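Local atomic coordinates of malonate decarboxylase subunit alpha (Acinetobacter baumannii ATCC 17978, PDB entry 6MPR), a protein that probably acts as the acyl carrier protein transferase of malonate decarboxylase, exchanging acetyl for malonyl groups during malonate breakdown. Residues Q46-V51 and A72-R77; E53-P58 and D192-V197. One frame throughout, in Å; residues are numbered along the deposited sequence.

How the contacts relate
Both contacts use helix 48-55, which packs against helix 73-79 near its start in contact 1 and against strand 194-199 at its end in contact 2. Their centres lie 12 Å apart, on the same side of the chain's centre and about 27 and 28 Å from it, in the part of the chain built on the eight-stranded parallel sheet. The two are joined directly by packing of Leu75 CD1 against Ile196 O, 3.6 Å apart, so residues 72-77 of contact 1 rest on the strand that receives Leu55 in contact 2. Both are buried and without hydrogen bonds between their segments, and both lie where helices 48-55 and 73-79 cover one face of the sheet.

Contact 1: Q46-V51 and A72-R77; sequences QDIIKV and ADFLSR
Ile48, in the first turn of helix 48-55, meets Phe74 and Leu75 of helix 73-79 where these two helices meet on one face of a parallel alpha/beta sheet. The touching atoms are all apolar. Ile48 CG2 lies 3.6 Å from Phe74 CZ and approaches the ring obliquely, while Ile48 CG1 is 4.1 Å from Phe74 CE2, so both branches of the isoleucine bear on the far end of the ring. The Phe74 torsion (chi1 176°) sets CG opposite the backbone N and sends the ring across the gap. At the end of the CG1 branch of Ile48, CD1 reaches Leu75 CD2 at 3.9 Å, the two side chains crossing nearly at right angles.

Behind this interface Arg77 grips Asp73 one turn earlier, NE and NH2 both reaching OD2 (NH2 to OD2 2.9 Å) from the same face of the carboxylate. One face of the guanidinium lies against Phe74 CA, toward its rim, and its NH1 makes a second salt bridge with Asp226. Below the helices, Val223 of strand 221-224 touches Ile48, Phe74 and Leu75 alike, and Gln198 of strand 194-199 accepts a hydrogen bond from Leu75 N.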
ATOM      1  N   GLN A  46      -6.573  -7.518  37.283  1.00 19.78           N
ATOM      2  CA  GLN A  46      -7.430  -6.717  38.145  0.60 24.53           C
ATOM      3  C   GLN A  46      -7.042  -5.242  38.160  1.00 24.09           C
ATOM      4  O   GLN A  46      -7.852  -4.406  38.572  1.00 19.69           O
ATOM      5  CB  GLN A  46      -7.400  -7.289  39.568  0.60 25.64           C
ATOM      6  CG  GLN A  46      -5.999  -7.515  40.140  0.60 32.19           C
ATOM      7  CD  GLN A  46      -5.389  -8.867  39.768  0.60 37.60           C
ATOM      8  OE1 GLN A  46      -5.663  -9.421  38.708  0.60 26.15           O
ATOM      9  NE2 GLN A  46      -4.548  -9.397  40.658  0.60 42.30           N
ATOM     10  N   ASP A  47      -5.831  -4.898  37.715  1.00 17.40           N
ATOM     11  CA  ASP A  47      -5.321  -3.538  37.853  1.00 15.36           C
ATOM     12  C   ASP A  47      -5.320  -2.749  36.550  1.00 15.95           C
ATOM     13  O   ASP A  47      -4.673  -1.701  36.473  1.00 16.46           O
ATOM     14  CB  ASP A  47      -3.903  -3.566  38.427  1.00 23.68           C
ATOM     15  CG  ASP A  47      -3.843  -4.205  39.797  1.00 29.66           C
ATOM     16  OD1 ASP A  47      -4.792  -4.021  40.596  1.00 30.58           O
ATOM     17  OD2 ASP A  47      -2.845  -4.893  40.075  1.00 29.81           O
ATOM     18  N   ILE A  48      -6.044  -3.212  35.536  1.00 14.33           N
ATOM     19  CA  ILE A  48      -5.931  -2.628  34.203  1.00 16.07           C
ATOM     20  C   ILE A  48      -6.449  -1.191  34.174  1.00 18.91           C
ATOM     21  O   ILE A  48      -5.868  -0.331  33.505  1.00 16.04           O
ATOM     22  CB  ILE A  48      -6.651  -3.529  33.177  1.00 13.67           C
ATOM     23  CG1 ILE A  48      -6.451  -3.013  31.737  1.00 15.33           C
ATOM     24  CG2 ILE A  48      -8.142  -3.666  33.500  1.00 18.12           C
ATOM     25  CD1 ILE A  48      -5.014  -2.994  31.282  1.00 15.99           C
ATOM     26  N   ILE A  49      -7.529  -0.892  34.905  1.00 18.45           N
ATOM     27  CA  ILE A  49      -8.128   0.442  34.803  1.00 15.38           C
ATOM     28  C   ILE A  49      -7.191   1.497  35.376  1.00 18.97           C
ATOM     29  O   ILE A  49      -6.965   2.547  34.764  1.00 16.53           O
ATOM     30  CB  ILE A  49      -9.503   0.485  35.487  1.00 16.68           C
ATOM     31  CG1 ILE A  49     -10.541  -0.242  34.627  1.00 16.81           C
ATOM     32  CG2 ILE A  49      -9.911   1.947  35.722  1.00 16.00           C
ATOM     33  CD1 ILE A  49     -11.795  -0.649  35.386  1.00 20.70           C
ATOM     34  N   LYS A  50      -6.615   1.223  36.543  1.00 16.67           N
ATOM     35  CA  LYS A  50      -5.665   2.153  37.134  1.00 16.43           C
ATOM     36  C   LYS A  50      -4.453   2.333  36.234  1.00 16.58           C
ATOM     37  O   LYS A  50      -3.931   3.444  36.096  1.00 17.10           O
ATOM     38  CB  LYS A  50      -5.236   1.664  38.519  1.00 19.52           C
ATOM     39  CG  LYS A  50      -4.261   2.591  39.230  1.00 30.09           C
ATOM     40  CD  LYS A  50      -4.968   3.835  39.766  1.00 38.04           C
ATOM     41  CE  LYS A  50      -4.027   4.723  40.559  1.00 43.50           C
ATOM     42  NZ  LYS A  50      -4.739   5.905  41.113  1.00 44.03           N
ATOM     43  N   VAL A  51      -4.002   1.255  35.591  1.00 14.39           N
ATOM     44  CA  VAL A  51      -2.825   1.378  34.740  1.00 13.93           C
ATOM     45  C   VAL A  51      -3.156   2.177  33.475  1.00 13.45           C
ATOM     46  O   VAL A  51      -2.344   2.990  33.018  1.00 14.64           O
ATOM     47  CB  VAL A  51      -2.248  -0.014  34.416  1.00 17.26           C
ATOM     48  CG1 VAL A  51      -1.165   0.104  33.351  1.00 13.57           C
ATOM     49  CG2 VAL A  51      -1.676  -0.661  35.685  1.00 16.94           C
ATOM     50  N   ALA A  72      -9.806  -6.150  20.777  1.00  8.07           N
ATOM     51  CA  ALA A  72      -9.199  -6.100  22.104  1.00 10.15           C
ATOM     52  C   ALA A  72     -10.276  -5.653  23.096  1.00 12.16           C
ATOM     53  O   ALA A  72     -10.260  -4.548  23.648  1.00  9.96           O
ATOM     54  CB  ALA A  72      -8.004  -5.161  22.100  1.00 11.21           C
ATOM     55  N   ASP A  73     -11.255  -6.527  23.300  1.00  9.16           N
ATOM     56  CA  ASP A  73     -12.466  -6.073  23.988  1.00 10.77           C
ATOM     57  C   ASP A  73     -12.278  -5.926  25.492  1.00 14.35           C
ATOM     58  O   ASP A  73     -12.998  -5.143  26.124  1.00 14.84           O
ATOM     59  CB  ASP A  73     -13.641  -7.007  23.687  1.00 15.92           C
ATOM     60  CG  ASP A  73     -13.477  -8.387  24.288  1.00 15.87           C
ATOM     61  OD1 ASP A  73     -12.561  -9.141  23.867  1.00 14.66           O
ATOM     62  OD2 ASP A  73     -14.266  -8.719  25.200  1.00 14.11           O
ATOM     63  N   PHE A  74     -11.326  -6.648  26.083  1.00 11.00           N
ATOM     64  CA  PHE A  74     -10.989  -6.381  27.479  1.00 11.85           C
ATOM     65  C   PHE A  74     -10.425  -4.975  27.636  1.00 11.03           C
ATOM     66  O   PHE A  74     -10.821  -4.235  28.550  1.00 12.50           O
ATOM     67  CB  PHE A  74     -10.002  -7.436  27.977  1.00 12.74           C
ATOM     68  CG  PHE A  74      -9.513  -7.216  29.372  1.00 18.81           C
ATOM     69  CD1 PHE A  74     -10.390  -7.250  30.447  1.00 15.28           C
ATOM     70  CD2 PHE A  74      -8.172  -7.006  29.611  1.00 17.92           C
ATOM     71  CE1 PHE A  74      -9.923  -7.069  31.749  1.00 18.05           C
ATOM     72  CE2 PHE A  74      -7.704  -6.811  30.898  1.00 15.31           C
ATOM     73  CZ  PHE A  74      -8.583  -6.848  31.966  1.00 18.76           C
ATOM     74  N   LEU A  75      -9.534  -4.567  26.732  1.00  9.90           N
ATOM     75  CA  LEU A  75      -8.973  -3.218  26.830  1.00 10.55           C
ATOM     76  C   LEU A  75     -10.022  -2.154  26.531  1.00  9.36           C
ATOM     77  O   LEU A  75     -10.067  -1.123  27.210  1.00 11.23           O
ATOM     78  CB  LEU A  75      -7.766  -3.061  25.893  1.00 11.85           C
ATOM     79  CG  LEU A  75      -6.553  -3.943  26.198  1.00 11.24           C
ATOM     80  CD1 LEU A  75      -5.398  -3.687  25.197  1.00 11.86           C
ATOM     81  CD2 LEU A  75      -6.095  -3.765  27.638  1.00 12.79           C
ATOM     82  N   SER A  76     -10.885  -2.386  25.535  1.00 12.16           N
ATOM     83  CA  SER A  76     -11.904  -1.386  25.222  1.00 14.44           C
ATOM     84  C   SER A  76     -12.950  -1.290  26.329  1.00 13.14           C
ATOM     85  O   SER A  76     -13.347  -0.181  26.700  1.00 14.35           O
ATOM     86  CB  SER A  76     -12.553  -1.674  23.862  1.00 13.14           C
ATOM     87  OG  SER A  76     -13.144  -2.962  23.813  1.00 13.72           O
ATOM     88  N   ARG A  77     -13.394  -2.427  26.889  1.00 12.85           N
ATOM     89  CA  ARG A  77     -14.331  -2.370  28.012  1.00 14.82           C
ATOM     90  C   ARG A  77     -13.694  -1.678  29.210  1.00 17.51           C
ATOM     91  O   ARG A  77     -14.360  -0.917  29.930  1.00 15.30           O
ATOM     92  CB  ARG A  77     -14.806  -3.777  28.402  1.00 16.01           C
ATOM     93  CG  ARG A  77     -15.792  -4.413  27.418  1.00 17.95           C
ATOM     94  CD  ARG A  77     -16.279  -5.792  27.896  1.00 18.60           C
ATOM     95  NE  ARG A  77     -15.356  -6.876  27.540  1.00 15.51           N
ATOM     96  CZ  ARG A  77     -14.594  -7.524  28.422  1.00 21.58           C
ATOM     97  NH1 ARG A  77     -14.641  -7.205  29.710  1.00 16.76           N
ATOM     98  NH2 ARG A  77     -13.785  -8.502  28.026  1.00 17.37           N
TER

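Contact 2: E53-P58 and D192-V197; sequences ETLITP and DGIVIV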
ATOM      1  N   GLU A  53      -5.328   4.609  33.301  1.00 14.48           N
ATOM      2  CA  GLU A  53      -5.360   5.987  33.782  1.00 15.98           C
ATOM      3  C   GLU A  53      -3.975   6.555  34.072  1.00 21.44           C
ATOM      4  O   GLU A  53      -3.848   7.769  34.279  1.00 20.55           O
ATOM      5  CB  GLU A  53      -6.213   6.059  35.047  1.00 16.94           C
ATOM      6  CG  GLU A  53      -7.695   5.860  34.799  1.00 17.33           C
ATOM      7  CD  GLU A  53      -8.496   5.747  36.078  1.00 22.77           C
ATOM      8  OE1 GLU A  53      -9.744   5.764  35.983  1.00 22.28           O
ATOM      9  OE2 GLU A  53      -7.889   5.656  37.176  1.00 21.43           O
ATOM     10  N   THR A  54      -2.959   5.705  34.145  1.00 17.49           N
ATOM     11  CA  THR A  54      -1.586   6.123  34.395  1.00 15.33           C
ATOM     12  C   THR A  54      -0.812   6.299  33.097  1.00 15.64           C
ATOM     13  O   THR A  54      -0.002   7.225  32.974  1.00 19.93           O
ATOM     14  CB  THR A  54      -0.872   5.082  35.274  1.00 15.44           C
ATOM     15  OG1 THR A  54      -1.629   4.858  36.459  1.00 17.56           O
ATOM     16  CG2 THR A  54       0.537   5.538  35.640  1.00 22.32           C
ATOM     17  N   LEU A  55      -1.041   5.417  32.124  1.00 17.93           N
ATOM     18  CA  LEU A  55      -0.275   5.409  30.882  1.00 18.08           C
ATOM     19  C   LEU A  55      -0.862   6.314  29.805  1.00 15.99           C
ATOM     20  O   LEU A  55      -0.130   6.757  28.908  1.00 17.66           O
ATOM     21  CB  LEU A  55      -0.180   3.981  30.338  1.00 17.35           C
ATOM     22  CG  LEU A  55       0.603   3.019  31.229  1.00 21.12           C
ATOM     23  CD1 LEU A  55       0.531   1.637  30.656  1.00 15.77           C
ATOM     24  CD2 LEU A  55       2.051   3.469  31.342  1.00 15.37           C
ATOM     25  N   ILE A  56      -2.159   6.570  29.850  1.00 15.66           N
ATOM     26  CA  ILE A  56      -2.835   7.403  28.858  1.00 13.30           C
ATOM     27  C   ILE A  56      -3.007   8.795  29.440  1.00 14.86           C
ATOM     28  O   ILE A  56      -3.201   8.959  30.652  1.00 19.82           O
ATOM     29  CB  ILE A  56      -4.195   6.803  28.448  1.00 11.90           C
ATOM     30  CG1 ILE A  56      -4.032   5.354  27.976  1.00 16.09           C
ATOM     31  CG2 ILE A  56      -4.864   7.651  27.360  1.00 11.18           C
ATOM     32  CD1 ILE A  56      -5.352   4.700  27.655  1.00 15.82           C
ATOM     33  N   THR A  57      -2.883   9.808  28.585  1.00 14.37           N
ATOM     34  CA  THR A  57      -2.959  11.222  28.931  0.60 19.46           C
ATOM     35  C   THR A  57      -4.086  11.863  28.124  1.00 18.59           C
ATOM     36  O   THR A  57      -4.305  11.470  26.973  1.00 17.05           O
ATOM     37  CB  THR A  57      -1.619  11.913  28.608  0.60 23.48           C
ATOM     38  OG1 THR A  57      -0.543  11.144  29.164  0.60 28.17           O
ATOM     39  CG2 THR A  57      -1.540  13.337  29.177  0.60 24.65           C
ATOM     40  N   PRO A  58      -4.802  12.843  28.673  1.00 15.61           N
ATOM     41  CA  PRO A  58      -5.844  13.506  27.879  1.00 18.17           C
ATOM     42  C   PRO A  58      -5.277  14.056  26.577  1.00 16.00           C
ATOM     43  O   PRO A  58      -4.143  14.544  26.523  1.00 16.34           O
ATOM     44  CB  PRO A  58      -6.329  14.629  28.798  1.00 24.54           C
ATOM     45  CG  PRO A  58      -6.018  14.157  30.164  1.00 28.71           C
ATOM     46  CD  PRO A  58      -4.773  13.329  30.064  1.00 17.07           C
ATOM     47  N   ASP A 192       8.272   6.277  20.686  1.00 13.10           N
ATOM     48  CA  ASP A 192       8.018   6.402  22.115  1.00 12.83           C
ATOM     49  C   ASP A 192       6.531   6.569  22.414  1.00 14.29           C
ATOM     50  O   ASP A 192       6.145   7.296  23.332  1.00 16.98           O
ATOM     51  CB  ASP A 192       8.856   7.535  22.710  1.00 16.46           C
ATOM     52  CG  ASP A 192      10.310   7.128  22.865  1.00 18.26           C
ATOM     53  OD1 ASP A 192      10.610   6.326  23.781  1.00 19.17           O
ATOM     54  OD2 ASP A 192      11.134   7.557  22.039  1.00 15.69           O
ATOM     55  N   GLY A 193       5.682   5.895  21.615  1.00 12.22           N
ATOM     56  CA  GLY A 193       4.325   5.610  22.020  1.00 11.86           C
ATOM     57  C   GLY A 193       4.314   4.476  23.028  1.00 11.59           C
ATOM     58  O   GLY A 193       5.343   3.873  23.333  1.00 11.61           O
ATOM     59  N   ILE A 194       3.136   4.190  23.574  1.00 10.33           N
ATOM     60  CA  ILE A 194       2.990   3.135  24.578  1.00 12.82           C
ATOM     61  C   ILE A 194       2.075   2.044  24.025  1.00 16.81           C
ATOM     62  O   ILE A 194       0.945   2.323  23.601  1.00 14.65           O
ATOM     63  CB  ILE A 194       2.474   3.706  25.909  1.00  9.84           C
ATOM     64  CG1 ILE A 194       3.493   4.731  26.435  1.00 14.57           C
ATOM     65  CG2 ILE A 194       2.220   2.575  26.905  1.00 12.90           C
ATOM     66  CD1 ILE A 194       3.142   5.337  27.747  1.00 18.11           C
ATOM     67  N   VAL A 195       2.574   0.807  24.010  1.00 13.62           N
ATOM     68  CA  VAL A 195       1.899  -0.325  23.373  1.00 10.15           C
ATOM     69  C   VAL A 195       1.491  -1.284  24.484  1.00 13.75           C
ATOM     70  O   VAL A 195       2.344  -1.776  25.233  1.00 11.98           O
ATOM     71  CB  VAL A 195       2.807  -1.005  22.335  1.00 10.35           C
ATOM     72  CG1 VAL A 195       2.177  -2.285  21.738  1.00 10.10           C
ATOM     73  CG2 VAL A 195       3.167  -0.014  21.189  1.00 11.60           C
ATOM     74  N   ILE A 196       0.190  -1.533  24.604  1.00 10.38           N
ATOM     75  CA  ILE A 196      -0.357  -2.472  25.576  1.00  9.17           C
ATOM     76  C   ILE A 196      -1.101  -3.550  24.811  1.00 14.47           C
ATOM     77  O   ILE A 196      -1.985  -3.239  24.010  1.00 11.97           O
ATOM     78  CB  ILE A 196      -1.303  -1.780  26.571  1.00 13.62           C
ATOM     79  CG1 ILE A 196      -0.578  -0.643  27.295  1.00 17.94           C
ATOM     80  CG2 ILE A 196      -1.869  -2.804  27.561  1.00 13.11           C
ATOM     81  CD1 ILE A 196      -1.505   0.379  27.853  1.00 16.69           C
ATOM     82  N   VAL A 197      -0.769  -4.813  25.072  1.00 13.45           N
ATOM     83  CA  VAL A 197      -1.375  -5.944  24.368  1.00 12.65           C
ATOM     84  C   VAL A 197      -2.093  -6.830  25.384  1.00 13.43           C
ATOM     85  O   VAL A 197      -1.465  -7.386  26.294  1.00 11.95           O
ATOM     86  CB  VAL A 197      -0.331  -6.754  23.578  1.00  9.90           C
ATOM     87  CG1 VAL A 197      -1.014  -7.809  22.703  1.00 12.59           C
ATOM     88  CG2 VAL A 197       0.527  -5.822  22.713  1.00 12.22           C
TER
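Leu55, the last residue of helix 48-55, drops its side chain onto Ile194 and Ile196 of strand 194-199. Its CB already points to the strand and stands 4.4 Å from Ile194 CD1. From there CG lies beside the backbone N (chi1 -65°) and sends the two methyls in different directions. CD1 continues the extended chain and ends against Ile196 CD1, at 3.7 Å the closest approach between the segments, and also comes within 4.2 Å of Ile194 CG2. CD2 turns the other way and comes within 4.2 Å of Ile194 CD1. The same Ile194 methyl is nearer still to the main chain, 3.8 Å from Leu55 O, so it sits under both the side chain and the carbonyl of the helix's final residue.

Both isoleucines reach up from the strand in the same way: CG1 stands opposite the carbonyl carbon, and CD1 extends outward to make the nearest approach of each isoleucine to Leu55. Leu55 crosses Ile194 at about a right angle. No hydrogen bond joins the segments, and the three touching residues are buried. Ala34 of helix 22-34 also touches Leu55, while Ile196 packs beside Leu160 of the adjacent strand 158-163.

Val195, between the two isoleucines, faces the other side and touches Ile185 and Ala188 of helix 181-189. Helices thus cover both faces of this inner strand, an arrangement characteristic of a three-layer alpha/beta fold, in which helix 48-55 belongs to the beta-alpha-beta crossover joining parallel strands 42-43 and 61-64, which are separated in the sheet by three other strands.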